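PDB 6KPB: scarecrow-like protein 3, which probably acts as a plant GRAS-family transcription factor in development and binds IDD zinc-finger proteins, here JACKDAW/IDD10, as a homodimer. Local coordinates for residues A[101-106]-A[403-408]; A[127-132]-A[205-210]; A[251-256]-A[343-348]; A[259-264]-A[349-354]. One frame throughout, in Å; residues are numbered along the deposited sequence.

Contact 1. Residues A[101-106]-A[403-408]; sequences TEALAN and NIISCE
Ile-405 meets Ala-103 and Leu-104 with the CG2 side of its beta branch: with CG1 anti to the carbonyl carbon (chi1 -63°), CG2 is left anti to the backbone N and faces the neighbouring helix. Its CG2 lies 3.7 Å from CD2 of Leu-104, whose CB points away from the other helix although its end comes nearer; the two side chains cross obliquely. CB of Ala-103 sits 3.8 Å from CB of Ile-405. In Ser-406 the hydroxyl stands between N and the carbonyl carbon (chi1 72°), which lets OG bond back to the carbonyl O of Lys-402, one turn earlier in its own helix. The methylene is then what Ser-406 offers to its neighbour: CB comes within 3.4 Å of Ala-103 O and 3.9 Å of Asn-106 CB. The small residues at the centre bring CA of Ala-103 and CA of Ser-406 to 5.6 Å, a close helix-helix approach that joins helix 92-109, in the predicted leucine repeat I, to the C-terminal part of helix 387-406 within the helical part of the GRAS domain. Arg-107, also on helix 92-109, adds a polar link by hydrogen bonding from NH1 to Ile-405 O. Helix 360-381 covers Ile-405 with Leu-360, Leu-364 and Ser-367. Glu-102 hydrogen-bonds through OE1 to Thr-122 OG1 of the second subunit, which places helix 92-109 at the homodimer interface.

Contact 2. Residues A[127-132]-A[205-210]; sequences NNVSEE and QKEVLE
Gln-205 reaches across to Val-129 and Glu-132 with an extended side chain. From CB, which points toward the opposite helix, CG leaves anti to the carbonyl carbon (chi1 -67°) and the chain stays extended beyond CG, with CD 4.2 Å from CG1 of Val-129. At the tip the amide divides its work. Its OE1 rests 3.4 Å from the same Val-129 methyl, CG1, in van der Waals contact, while NE2 donates to OE1 of Glu-132 at 2.9 Å. That bond is fairly straight (154° at the hydrogen) and uses the syn lone pair of the carboxylate oxygen; the two flat groups lie almost in one plane, 3° apart, although the side chains that carry them cross at about a right angle. Val-129 packs beside the amide: CG1 also approaches CB of Glu-207 (4.1 Å) and CG2 of Val-208 (4.3 Å). Glu-207, whose chain bends at chi2, has OE1 4.0 Å from Val-129 CG2, so the valine meets both apolar and polar neighbours near the protein surface. Val-208 also touches Ile-133 and Arg-136 of helix 129-142. Gln-205 occupies the N-cap position of helix 206-223, with its backbone N bonded to His-203 ND1. The contact thus sets the first turn of helix 129-142 against the start of the connecting helix in a beta-alpha-beta crossover, from strand 196-203 to the parallel strand 227-233, as in Rossmann-like folds.

Contact 3. Residues A[251-256]-A[343-348]; sequences ALAVSS and PKVMVV
Flat peptide groups of Val-254 and its neighbours meet those of Val-345 and Val-347 through their N-H and C=O groups, while side chains alternate above and below: Ala-253, Ser-255, Val-345 and Val-347 on one face, Val-254, Ser-256, Met-346 and Val-348 on the other. This is a parallel strand pair in the Rossmann-like sheet of the GRAS domain, its axes 4.8 Å apart and turned by 10°. Val-254 bonds through two successive peptide groups: its N donates to Val-345 O (3.0 Å) in the carbonyl plane, and its O accepts from Val-347 N (2.9 Å) nearly along the C=O axis. Ser-256 N then reaches Val-347 O, also at 2.9 Å. On the first face CB of Ala-253 touches CG1 of Val-345 at 3.8 Å, and helix 145-160 packs over Ala-253, Val-345 and Val-347; Ser-255 turns its OG to Gln-179 NE2. CG2 of Val-347, set between the backbone N and the carbonyl carbon (chi1 -67°), comes to 3.4 Å from Val-254 O. On the other face Val-254 CG2 lies 4.1 Å from the ring carbon CB of Pro-343, with strand 472-482 beside Val-348. Strand 166-171 bonds to the far edge of strand 251-257, an interior strand. At the start Lys-344 NZ forms a salt bridge with Glu-164, and its backbone N donates to Leu-252 O at 2.7 Å, tilted 24° from the carbonyl plane.

Contact 4. Residues A[259-264]-A[349-354]; sequences QLHTFL and TEQDSD
Glu-350 turns its carboxylate onto the backbone and ring of His-261, the innermost shell of this buried contact. Its OE2 accepts from ND1 of His-261 at 2.6 Å, a short and nearly straight bond (162° at the hydrogen) in which the oxygen uses its syn lone pair and lies in the ring plane. Ring and carboxylate nevertheless stand almost perpendicular, 85° apart. The second oxygen, OE1, is held by the main chain: His-261 N donates to it at 3.1 Å from well above the carboxylate plane, and Leu-260 N makes a weaker, bent bond at 2.9 Å. One ring nitrogen and one backbone N-H, with weaker help from a second, thus hold both oxygens and limit rotation of the acid. A chi1 of 65° sets CG of His-261 between the backbone N and the carbonyl carbon. OE1 of Gln-351 comes to 3.2 Å from CE1 of His-261, its amide plane turned well away from that of the ring. In the next shell NE2 of His-261 bonds to Glu-414 OE1, so that both ring nitrogens face carboxylates, an environment that would favour a positively charged imidazole. His-416 meets the ring edge-to-face, and Trp-422 of helix 419-428 touches Leu-260, His-261 and Glu-350 together. Further out, Glu-350 is bonded through its backbone to Ser-476 of strand 472-482. The whole is a buried histidine-carboxylate pair that ties the start of the 3-10 segment 261-264 to strand 345-351, at the C-terminal ends of the parallel strands of the Rossmann-like sheet.

Overall arrangement
Contacts 3 and 4 are continuous: both use strand 345-351, their centres are about 17 Å apart, and Ser-256 O and Thr-349 N, 2.9 Å apart, probably hydrogen-bond across the junction. Their segments alternate along the chain, 251-256 and 259-264 preceding 343-348 and 349-354. Contact 2 closes before either opens and holds helix 129-142 against helix 206-223 of the same alpha/beta core, its centre about 25 Å from that of contact 3. Contact 1 encloses all three in sequence, yet lies in the helical part, about 34 Å from contact 3 between centres and on the opposite side of the chain's centre. The GRAS domain thus combines a Rossmann-like core with a helical portion that reaches the second subunit.

Contact 1. Residues A[101-106]-A[403-408]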
loop_
_atom_site.group_PDB
_atom_site.type_symbol
_atom_site.label_atom_id
_atom_site.label_comp_id
_atom_site.label_asym_id
_atom_site.label_seq_id
_atom_site.Cartn_x
_atom_site.Cartn_y
_atom_site.Cartn_z
ATOM N N THR A 101 1.280 -4.919 18.606
ATOM C CA THR A 101 2.720 -4.994 18.376
ATOM C C THR A 101 3.151 -4.005 17.303
ATOM O O THR A 101 4.112 -3.250 17.487
ATOM C CB THR A 101 3.127 -6.418 17.988
ATOM O OG1 THR A 101 2.849 -7.311 19.075
ATOM C CG2 THR A 101 4.605 -6.483 17.656
ATOM N N GLU A 102 2.448 -3.999 16.165
ATOM C CA GLU A 102 2.758 -3.035 15.113
ATOM C C GLU A 102 2.609 -1.607 15.617
ATOM O O GLU A 102 3.416 -0.731 15.281
ATOM C CB GLU A 102 1.859 -3.275 13.897
ATOM C CG GLU A 102 1.894 -2.146 12.876
ATOM C CD GLU A 102 1.613 -2.614 11.461
ATOM O OE1 GLU A 102 1.484 -3.838 11.252
ATOM O OE2 GLU A 102 1.527 -1.759 10.555
ATOM N N ALA A 103 1.587 -1.357 16.438
ATOM C CA ALA A 103 1.391 -0.028 17.008
ATOM C C ALA A 103 2.571 0.372 17.886
ATOM O O ALA A 103 3.121 1.471 17.745
ATOM C CB ALA A 103 0.086 0.007 17.804
ATOM N N LEU A 104 2.972 -0.514 18.802
ATOM C CA LEU A 104 4.096 -0.218 19.686
ATOM C C LEU A 104 5.372 0.025 18.891
ATOM O O LEU A 104 6.135 0.949 19.194
ATOM C CB LEU A 104 4.299 -1.357 20.683
ATOM C CG LEU A 104 3.320 -1.444 21.854
ATOM C CD1 LEU A 104 3.626 -2.656 22.722
ATOM C CD2 LEU A 104 3.377 -0.167 22.675
ATOM N N ALA A 105 5.620 -0.800 17.871
ATOM C CA ALA A 105 6.808 -0.610 17.047
ATOM C C ALA A 105 6.750 0.706 16.285
ATOM O O ALA A 105 7.790 1.330 16.044
ATOM C CB ALA A 105 6.971 -1.783 16.085
ATOM N N ASN A 106 5.550 1.148 15.904
ATOM C CA ASN A 106 5.422 2.441 15.241
ATOM C C ASN A 106 5.741 3.584 16.198
ATOM O O ASN A 106 6.335 4.590 15.794
ATOM C CB ASN A 106 4.015 2.600 14.665
ATOM C CG ASN A 106 4.019 2.843 13.167
ATOM O OD1 ASN A 106 4.108 1.905 12.374
ATOM N ND2 ASN A 106 3.919 4.107 12.772
ATOM N N ASN A 403 -3.504 4.359 16.122
ATOM C CA ASN A 403 -3.588 5.783 16.424
ATOM C C ASN A 403 -3.629 6.039 17.924
ATOM O O ASN A 403 -3.080 7.042 18.396
ATOM C CB ASN A 403 -4.815 6.391 15.744
ATOM C CG ASN A 403 -4.859 7.901 15.864
ATOM O OD1 ASN A 403 -5.648 8.454 16.630
ATOM N ND2 ASN A 403 -4.000 8.578 15.110
ATOM N N ILE A 404 -4.266 5.148 18.687
ATOM C CA ILE A 404 -4.333 5.320 20.135
ATOM C C ILE A 404 -2.964 5.119 20.776
ATOM O O ILE A 404 -2.624 5.795 21.755
ATOM C CB ILE A 404 -5.380 4.357 20.729
ATOM C CG1 ILE A 404 -6.790 4.750 20.281
ATOM C CG2 ILE A 404 -5.297 4.328 22.248
ATOM C CD1 ILE A 404 -7.837 3.701 20.584
ATOM N N ILE A 405 -2.151 4.218 20.235
ATOM C CA ILE A 405 -0.937 3.770 20.905
ATOM C C ILE A 405 0.299 4.511 20.408
ATOM O O ILE A 405 1.193 4.825 21.196
ATOM C CB ILE A 405 -0.778 2.243 20.738
ATOM C CG1 ILE A 405 -1.944 1.511 21.408
ATOM C CG2 ILE A 405 0.545 1.768 21.318
ATOM C CD1 ILE A 405 -2.019 1.724 22.904
ATOM N N SER A 406 0.368 4.813 19.113
ATOM C CA SER A 406 1.593 5.334 18.517
ATOM C C SER A 406 1.556 6.828 18.222
ATOM O O SER A 406 2.582 7.382 17.816
ATOM C CB SER A 406 1.915 4.571 17.229
ATOM O OG SER A 406 1.018 4.922 16.190
ATOM N N CYS A 407 0.423 7.498 18.408
ATOM C CA CYS A 407 0.304 8.910 18.074
ATOM C C CYS A 407 0.136 9.760 19.328
ATOM O O CYS A 407 -0.263 9.275 20.391
ATOM C CB CYS A 407 -0.870 9.153 17.119
ATOM S SG CYS A 407 -0.610 8.509 15.450
ATOM N N GLU A 408 0.449 11.048 19.185
ATOM C CA GLU A 408 0.338 12.013 20.269
ATOM C C GLU A 408 -0.083 13.364 19.709
ATOM O O GLU A 408 -0.070 13.595 18.496
ATOM C CB GLU A 408 1.656 12.151 21.045
ATOM C CG GLU A 408 1.917 11.036 22.046
ATOM C CD GLU A 408 0.904 11.014 23.177
ATOM O OE1 GLU A 408 0.235 12.045 23.408
ATOM O OE2 GLU A 408 0.773 9.962 23.836
#

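Contact 2. Residues A[127-132]-A[205-210]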
loop_
_atom_site.group_PDB
_atom_site.type_symbol
_atom_site.label_atom_id
_atom_site.label_comp_id
_atom_site.label_asym_id
_atom_site.label_seq_id
_atom_site.Cartn_x
_atom_site.Cartn_y
_atom_site.Cartn_z
ATOM N N ASN A 127 -4.990 7.303 -3.122
ATOM C CA ASN A 127 -6.415 7.297 -2.823
ATOM C C ASN A 127 -6.906 5.857 -2.870
ATOM O O ASN A 127 -6.720 5.166 -3.875
ATOM C CB ASN A 127 -7.194 8.171 -3.811
ATOM N N ASN A 128 -7.516 5.407 -1.777
ATOM C CA ASN A 128 -8.031 4.047 -1.630
ATOM C C ASN A 128 -9.509 4.088 -1.264
ATOM O O ASN A 128 -9.964 3.427 -0.329
ATOM C CB ASN A 128 -7.231 3.276 -0.583
ATOM C CG ASN A 128 -7.459 1.778 -0.668
ATOM O OD1 ASN A 128 -7.835 1.256 -1.716
ATOM N ND2 ASN A 128 -7.228 1.080 0.440
ATOM N N VAL A 129 -10.273 4.875 -2.021
ATOM C CA VAL A 129 -11.657 5.161 -1.657
ATOM C C VAL A 129 -12.513 3.901 -1.734
ATOM O O VAL A 129 -13.307 3.617 -0.829
ATOM C CB VAL A 129 -12.222 6.280 -2.549
ATOM C CG1 VAL A 129 -13.574 6.735 -2.028
ATOM C CG2 VAL A 129 -11.244 7.447 -2.618
ATOM N N SER A 130 -12.364 3.126 -2.812
ATOM C CA SER A 130 -13.224 1.962 -3.008
ATOM C C SER A 130 -13.064 0.955 -1.876
ATOM O O SER A 130 -14.053 0.397 -1.386
ATOM C CB SER A 130 -12.926 1.301 -4.354
ATOM O OG SER A 130 -11.925 0.308 -4.222
ATOM N N GLU A 131 -11.825 0.714 -1.440
ATOM C CA GLU A 131 -11.605 -0.199 -0.322
ATOM C C GLU A 131 -12.169 0.365 0.976
ATOM O O GLU A 131 -12.719 -0.381 1.796
ATOM C CB GLU A 131 -10.115 -0.502 -0.174
ATOM C CG GLU A 131 -9.652 -1.712 -0.966
ATOM C CD GLU A 131 -10.219 -3.009 -0.423
ATOM O OE1 GLU A 131 -9.843 -3.400 0.702
ATOM O OE2 GLU A 131 -11.050 -3.632 -1.117
ATOM N N GLU A 132 -12.044 1.677 1.180
ATOM C CA GLU A 132 -12.550 2.285 2.407
ATOM C C GLU A 132 -14.072 2.231 2.464
ATOM O O GLU A 132 -14.650 1.996 3.532
ATOM C CB GLU A 132 -12.048 3.724 2.523
ATOM C CG GLU A 132 -10.560 3.824 2.837
ATOM C CD GLU A 132 -10.016 5.234 2.704
ATOM O OE1 GLU A 132 -10.708 6.088 2.110
ATOM O OE2 GLU A 132 -8.895 5.488 3.193
ATOM N N GLN A 205 -14.429 13.039 0.969
ATOM C CA GLN A 205 -14.236 12.344 -0.298
ATOM C C GLN A 205 -15.471 12.542 -1.161
ATOM O O GLN A 205 -16.587 12.233 -0.732
ATOM C CB GLN A 205 -13.961 10.855 -0.065
ATOM C CG GLN A 205 -12.628 10.587 0.621
ATOM C CD GLN A 205 -12.510 9.175 1.162
ATOM O OE1 GLN A 205 -13.415 8.358 0.992
ATOM N NE2 GLN A 205 -11.393 8.880 1.814
ATOM N N LYS A 206 -15.268 13.059 -2.377
ATOM C CA LYS A 206 -16.389 13.328 -3.274
ATOM C C LYS A 206 -17.148 12.054 -3.623
ATOM O O LYS A 206 -18.379 12.047 -3.623
ATOM C CB LYS A 206 -15.898 14.014 -4.551
ATOM C CG LYS A 206 -16.271 15.484 -4.648
ATOM C CD LYS A 206 -16.727 15.846 -6.052
ATOM C CE LYS A 206 -18.239 15.773 -6.178
ATOM N NZ LYS A 206 -18.897 17.022 -5.702
ATOM N N GLU A 207 -16.423 10.973 -3.922
ATOM C CA GLU A 207 -17.066 9.733 -4.351
ATOM C C GLU A 207 -18.058 9.219 -3.316
ATOM O O GLU A 207 -19.091 8.645 -3.679
ATOM C CB GLU A 207 -16.007 8.668 -4.641
ATOM C CG GLU A 207 -14.961 9.080 -5.667
ATOM C CD GLU A 207 -13.776 9.800 -5.046
ATOM O OE1 GLU A 207 -12.673 9.725 -5.622
ATOM O OE2 GLU A 207 -13.944 10.435 -3.983
ATOM N N VAL A 208 -17.766 9.415 -2.030
ATOM C CA VAL A 208 -18.703 9.009 -0.987
ATOM C C VAL A 208 -19.967 9.859 -1.046
ATOM O O VAL A 208 -21.082 9.350 -0.886
ATOM C CB VAL A 208 -18.026 9.091 0.392
ATOM C CG1 VAL A 208 -18.983 8.652 1.486
ATOM C CG2 VAL A 208 -16.765 8.244 0.411
ATOM N N LEU A 209 -19.814 11.164 -1.284
ATOM C CA LEU A 209 -20.976 12.041 -1.363
ATOM C C LEU A 209 -21.756 11.828 -2.653
ATOM O O LEU A 209 -22.981 11.994 -2.668
ATOM C CB LEU A 209 -20.535 13.499 -1.236
ATOM C CG LEU A 209 -19.918 13.874 0.113
ATOM C CD1 LEU A 209 -19.106 15.151 -0.001
ATOM C CD2 LEU A 209 -21.001 14.025 1.169
ATOM N N GLU A 210 -21.072 11.463 -3.741
ATOM C CA GLU A 210 -21.768 11.195 -4.995
ATOM C C GLU A 210 -22.672 9.976 -4.876
ATOM O O GLU A 210 -23.809 9.989 -5.363
ATOM C CB GLU A 210 -20.760 11.000 -6.129
ATOM C CG GLU A 210 -19.877 12.205 -6.404
ATOM C CD GLU A 210 -18.901 11.955 -7.538
ATOM O OE1 GLU A 210 -18.394 12.937 -8.118
ATOM O OE2 GLU A 210 -18.647 10.773 -7.853
#

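Contact 3. Residues A[251-256]-A[343-348]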
loop_
_atom_site.group_PDB
_atom_site.type_symbol
_atom_site.label_atom_id
_atom_site.label_comp_id
_atom_site.label_asym_id
_atom_site.label_seq_id
_atom_site.Cartn_x
_atom_site.Cartn_y
_atom_site.Cartn_z
ATOM N N ALA A 251 -36.685 23.604 10.677
ATOM C CA ALA A 251 -36.266 22.831 11.835
ATOM C C ALA A 251 -35.003 22.045 11.510
ATOM O O ALA A 251 -34.863 21.487 10.417
ATOM C CB ALA A 251 -37.385 21.892 12.276
ATOM N N LEU A 252 -34.082 22.001 12.467
ATOM C CA LEU A 252 -32.737 21.493 12.243
ATOM C C LEU A 252 -32.438 20.331 13.180
ATOM O O LEU A 252 -32.835 20.342 14.350
ATOM C CB LEU A 252 -31.699 22.603 12.442
ATOM C CG LEU A 252 -30.270 22.311 11.987
ATOM C CD1 LEU A 252 -30.223 22.138 10.478
ATOM C CD2 LEU A 252 -29.328 23.418 12.433
ATOM N N ALA A 253 -31.730 19.334 12.655
ATOM C CA ALA A 253 -31.242 18.210 13.439
ATOM C C ALA A 253 -29.806 17.922 13.031
ATOM O O ALA A 253 -29.463 18.000 11.848
ATOM C CB ALA A 253 -32.114 16.963 13.242
ATOM N N VAL A 254 -28.968 17.602 14.015
ATOM C CA VAL A 254 -27.548 17.345 13.798
ATOM C C VAL A 254 -27.245 15.920 14.242
ATOM O O VAL A 254 -27.612 15.520 15.354
ATOM C CB VAL A 254 -26.666 18.356 14.554
ATOM C CG1 VAL A 254 -25.200 17.975 14.443
ATOM C CG2 VAL A 254 -26.891 19.762 14.018
ATOM N N SER A 255 -26.577 15.161 13.374
ATOM C CA SER A 255 -26.200 13.778 13.647
ATOM C C SER A 255 -24.683 13.671 13.640
ATOM O O SER A 255 -24.043 13.948 12.620
ATOM C CB SER A 255 -26.811 12.828 12.616
ATOM O OG SER A 255 -26.348 11.501 12.808
ATOM N N SER A 256 -24.113 13.261 14.770
ATOM C CA SER A 256 -22.664 13.146 14.938
ATOM C C SER A 256 -22.341 11.694 15.278
ATOM O O SER A 256 -22.397 11.287 16.442
ATOM C CB SER A 256 -22.167 14.102 16.018
ATOM O OG SER A 256 -20.754 14.061 16.126
ATOM N N PRO A 343 -30.202 23.784 16.827
ATOM C CA PRO A 343 -30.827 22.543 16.360
ATOM C C PRO A 343 -31.944 22.119 17.299
ATOM O O PRO A 343 -31.874 22.325 18.513
ATOM C CB PRO A 343 -29.672 21.538 16.370
ATOM C CG PRO A 343 -28.766 22.035 17.432
ATOM C CD PRO A 343 -28.843 23.538 17.338
ATOM N N LYS A 344 -32.988 21.525 16.721
ATOM C CA LYS A 344 -34.074 21.011 17.545
ATOM C C LYS A 344 -33.662 19.738 18.270
ATOM O O LYS A 344 -34.194 19.439 19.345
ATOM C CB LYS A 344 -35.317 20.768 16.690
ATOM C CG LYS A 344 -36.582 21.366 17.277
ATOM C CD LYS A 344 -37.781 21.117 16.385
ATOM C CE LYS A 344 -39.069 21.445 17.113
ATOM N NZ LYS A 344 -40.260 21.250 16.247
ATOM N N VAL A 345 -32.721 18.986 17.707
ATOM C CA VAL A 345 -32.158 17.819 18.376
ATOM C C VAL A 345 -30.765 17.569 17.815
ATOM O O VAL A 345 -30.516 17.756 16.620
ATOM C CB VAL A 345 -33.066 16.575 18.221
ATOM C CG1 VAL A 345 -33.087 16.079 16.778
ATOM C CG2 VAL A 345 -32.619 15.466 19.165
ATOM N N MET A 346 -29.847 17.174 18.692
ATOM C CA MET A 346 -28.541 16.675 18.294
ATOM C C MET A 346 -28.392 15.255 18.811
ATOM O O MET A 346 -28.591 15.002 20.004
ATOM C CB MET A 346 -27.405 17.552 18.829
ATOM C CG MET A 346 -26.021 17.012 18.495
ATOM S SD MET A 346 -24.678 18.095 19.014
ATOM C CE MET A 346 -24.817 17.989 20.796
ATOM N N VAL A 347 -28.050 14.333 17.919
ATOM C CA VAL A 347 -27.879 12.930 18.269
ATOM C C VAL A 347 -26.402 12.585 18.146
ATOM O O VAL A 347 -25.767 12.881 17.126
ATOM C CB VAL A 347 -28.757 12.018 17.395
ATOM C CG1 VAL A 347 -30.226 12.256 17.711
ATOM C CG2 VAL A 347 -28.502 12.266 15.922
ATOM N N VAL A 348 -25.852 11.981 19.196
ATOM C CA VAL A 348 -24.422 11.715 19.297
ATOM C C VAL A 348 -24.221 10.220 19.489
ATOM O O VAL A 348 -24.777 9.627 20.423
ATOM C CB VAL A 348 -23.777 12.501 20.449
ATOM C CG1 VAL A 348 -22.294 12.180 20.538
ATOM C CG2 VAL A 348 -24.001 13.998 20.270
#

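Contact 4. Residues A[259-264]-A[349-354]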
loop_
_atom_site.group_PDB
_atom_site.type_symbol
_atom_site.label_atom_id
_atom_site.label_comp_id
_atom_site.label_asym_id
_atom_site.label_seq_id
_atom_site.Cartn_x
_atom_site.Cartn_y
_atom_site.Cartn_z
ATOM N N GLN A 259 -17.792 11.246 15.568
ATOM C CA GLN A 259 -17.028 12.402 15.122
ATOM C C GLN A 259 -16.635 13.365 16.230
ATOM O O GLN A 259 -15.697 14.144 16.034
ATOM C CB GLN A 259 -17.812 13.182 14.054
ATOM C CG GLN A 259 -18.114 12.377 12.806
ATOM C CD GLN A 259 -16.883 11.689 12.252
ATOM O OE1 GLN A 259 -15.851 12.321 12.023
ATOM N NE2 GLN A 259 -16.982 10.382 12.044
ATOM N N LEU A 260 -17.310 13.336 17.380
ATOM C CA LEU A 260 -17.057 14.346 18.403
ATOM C C LEU A 260 -15.683 14.170 19.039
ATOM O O LEU A 260 -14.991 15.158 19.307
ATOM C CB LEU A 260 -18.154 14.302 19.464
ATOM C CG LEU A 260 -18.618 15.663 19.980
ATOM C CD1 LEU A 260 -19.056 16.538 18.815
ATOM C CD2 LEU A 260 -19.746 15.502 20.985
ATOM N N HIS A 261 -15.266 12.922 19.278
ATOM C CA HIS A 261 -13.973 12.682 19.914
ATOM C C HIS A 261 -12.808 13.176 19.065
ATOM O O HIS A 261 -11.700 13.337 19.589
ATOM C CB HIS A 261 -13.803 11.190 20.222
ATOM C CG HIS A 261 -13.740 10.320 19.005
ATOM N ND1 HIS A 261 -14.758 9.459 18.652
ATOM C CD2 HIS A 261 -12.777 10.169 18.065
ATOM C CE1 HIS A 261 -14.427 8.821 17.543
ATOM N NE2 HIS A 261 -13.230 9.234 17.167
ATOM N N THR A 262 -13.035 13.416 17.771
ATOM C CA THR A 262 -11.986 13.946 16.906
ATOM C C THR A 262 -11.457 15.280 17.424
ATOM O O THR A 262 -10.255 15.558 17.337
ATOM C CB THR A 262 -12.526 14.090 15.480
ATOM O OG1 THR A 262 -12.552 12.805 14.847
ATOM C CG2 THR A 262 -11.679 15.046 14.655
ATOM N N PHE A 263 -12.334 16.107 17.990
ATOM C CA PHE A 263 -11.958 17.455 18.395
ATOM C C PHE A 263 -11.159 17.506 19.690
ATOM O O PHE A 263 -10.715 18.593 20.075
ATOM C CB PHE A 263 -13.209 18.325 18.533
ATOM C CG PHE A 263 -13.914 18.585 17.235
ATOM C CD1 PHE A 263 -14.871 17.704 16.762
ATOM C CD2 PHE A 263 -13.619 19.712 16.487
ATOM C CE1 PHE A 263 -15.521 17.942 15.567
ATOM C CE2 PHE A 263 -14.266 19.956 15.290
ATOM C CZ PHE A 263 -15.218 19.071 14.831
ATOM N N LEU A 264 -10.961 16.378 20.373
ATOM C CA LEU A 264 -10.172 16.377 21.599
ATOM C C LEU A 264 -8.673 16.461 21.340
ATOM O O LEU A 264 -7.900 16.545 22.300
ATOM C CB LEU A 264 -10.474 15.125 22.431
ATOM C CG LEU A 264 -11.889 14.949 22.987
ATOM C CD1 LEU A 264 -11.940 13.772 23.949
ATOM C CD2 LEU A 264 -12.370 16.213 23.675
ATOM N N THR A 349 -23.426 9.616 18.610
ATOM C CA THR A 349 -22.983 8.236 18.756
ATOM C C THR A 349 -21.470 8.250 18.922
ATOM O O THR A 349 -20.754 8.762 18.055
ATOM C CB THR A 349 -23.389 7.384 17.553
ATOM O OG1 THR A 349 -24.818 7.356 17.445
ATOM C CG2 THR A 349 -22.875 5.960 17.712
ATOM N N GLU A 350 -20.991 7.699 20.035
ATOM C CA GLU A 350 -19.577 7.748 20.372
ATOM C C GLU A 350 -19.139 6.419 20.967
ATOM O O GLU A 350 -19.949 5.665 21.515
ATOM C CB GLU A 350 -19.272 8.880 21.363
ATOM C CG GLU A 350 -18.922 10.203 20.713
ATOM C CD GLU A 350 -17.631 10.130 19.922
ATOM O OE1 GLU A 350 -17.527 10.818 18.885
ATOM O OE2 GLU A 350 -16.725 9.377 20.337
ATOM N N GLN A 351 -17.842 6.142 20.851
ATOM C CA GLN A 351 -17.255 5.037 21.595
ATOM C C GLN A 351 -17.413 5.284 23.088
ATOM O O GLN A 351 -17.343 6.424 23.558
ATOM C CB GLN A 351 -15.773 4.872 21.249
ATOM C CG GLN A 351 -15.489 4.180 19.922
ATOM C CD GLN A 351 -15.425 5.148 18.758
ATOM O OE1 GLN A 351 -15.828 6.306 18.873
ATOM N NE2 GLN A 351 -14.909 4.679 17.630
ATOM N N ASP A 352 -17.635 4.211 23.838
ATOM C CA ASP A 352 -17.820 4.297 25.279
ATOM C C ASP A 352 -16.667 3.578 25.973
ATOM O O ASP A 352 -16.842 2.529 26.597
ATOM C CB ASP A 352 -19.170 3.711 25.689
ATOM C CG ASP A 352 -19.641 4.228 27.032
ATOM O OD1 ASP A 352 -18.795 4.714 27.811
ATOM O OD2 ASP A 352 -20.860 4.178 27.298
ATOM N N SER A 353 -15.475 4.158 25.859
ATOM C CA SER A 353 -14.285 3.610 26.490
ATOM C C SER A 353 -13.319 4.747 26.780
ATOM O O SER A 353 -13.235 5.714 26.022
ATOM C CB SER A 353 -13.608 2.556 25.606
ATOM O OG SER A 353 -14.495 1.497 25.296
ATOM N N ASP A 354 -12.592 4.623 27.888
ATOM C CA ASP A 354 -11.571 5.608 28.243
ATOM C C ASP A 354 -10.287 5.240 27.512
ATOM O O ASP A 354 -9.448 4.491 28.014
ATOM C CB ASP A 354 -11.362 5.662 29.749
ATOM C CG ASP A 354 -10.448 6.800 30.171
ATOM O OD1 ASP A 354 -10.029 7.591 29.298
ATOM O OD2 ASP A 354 -10.148 6.906 31.378
#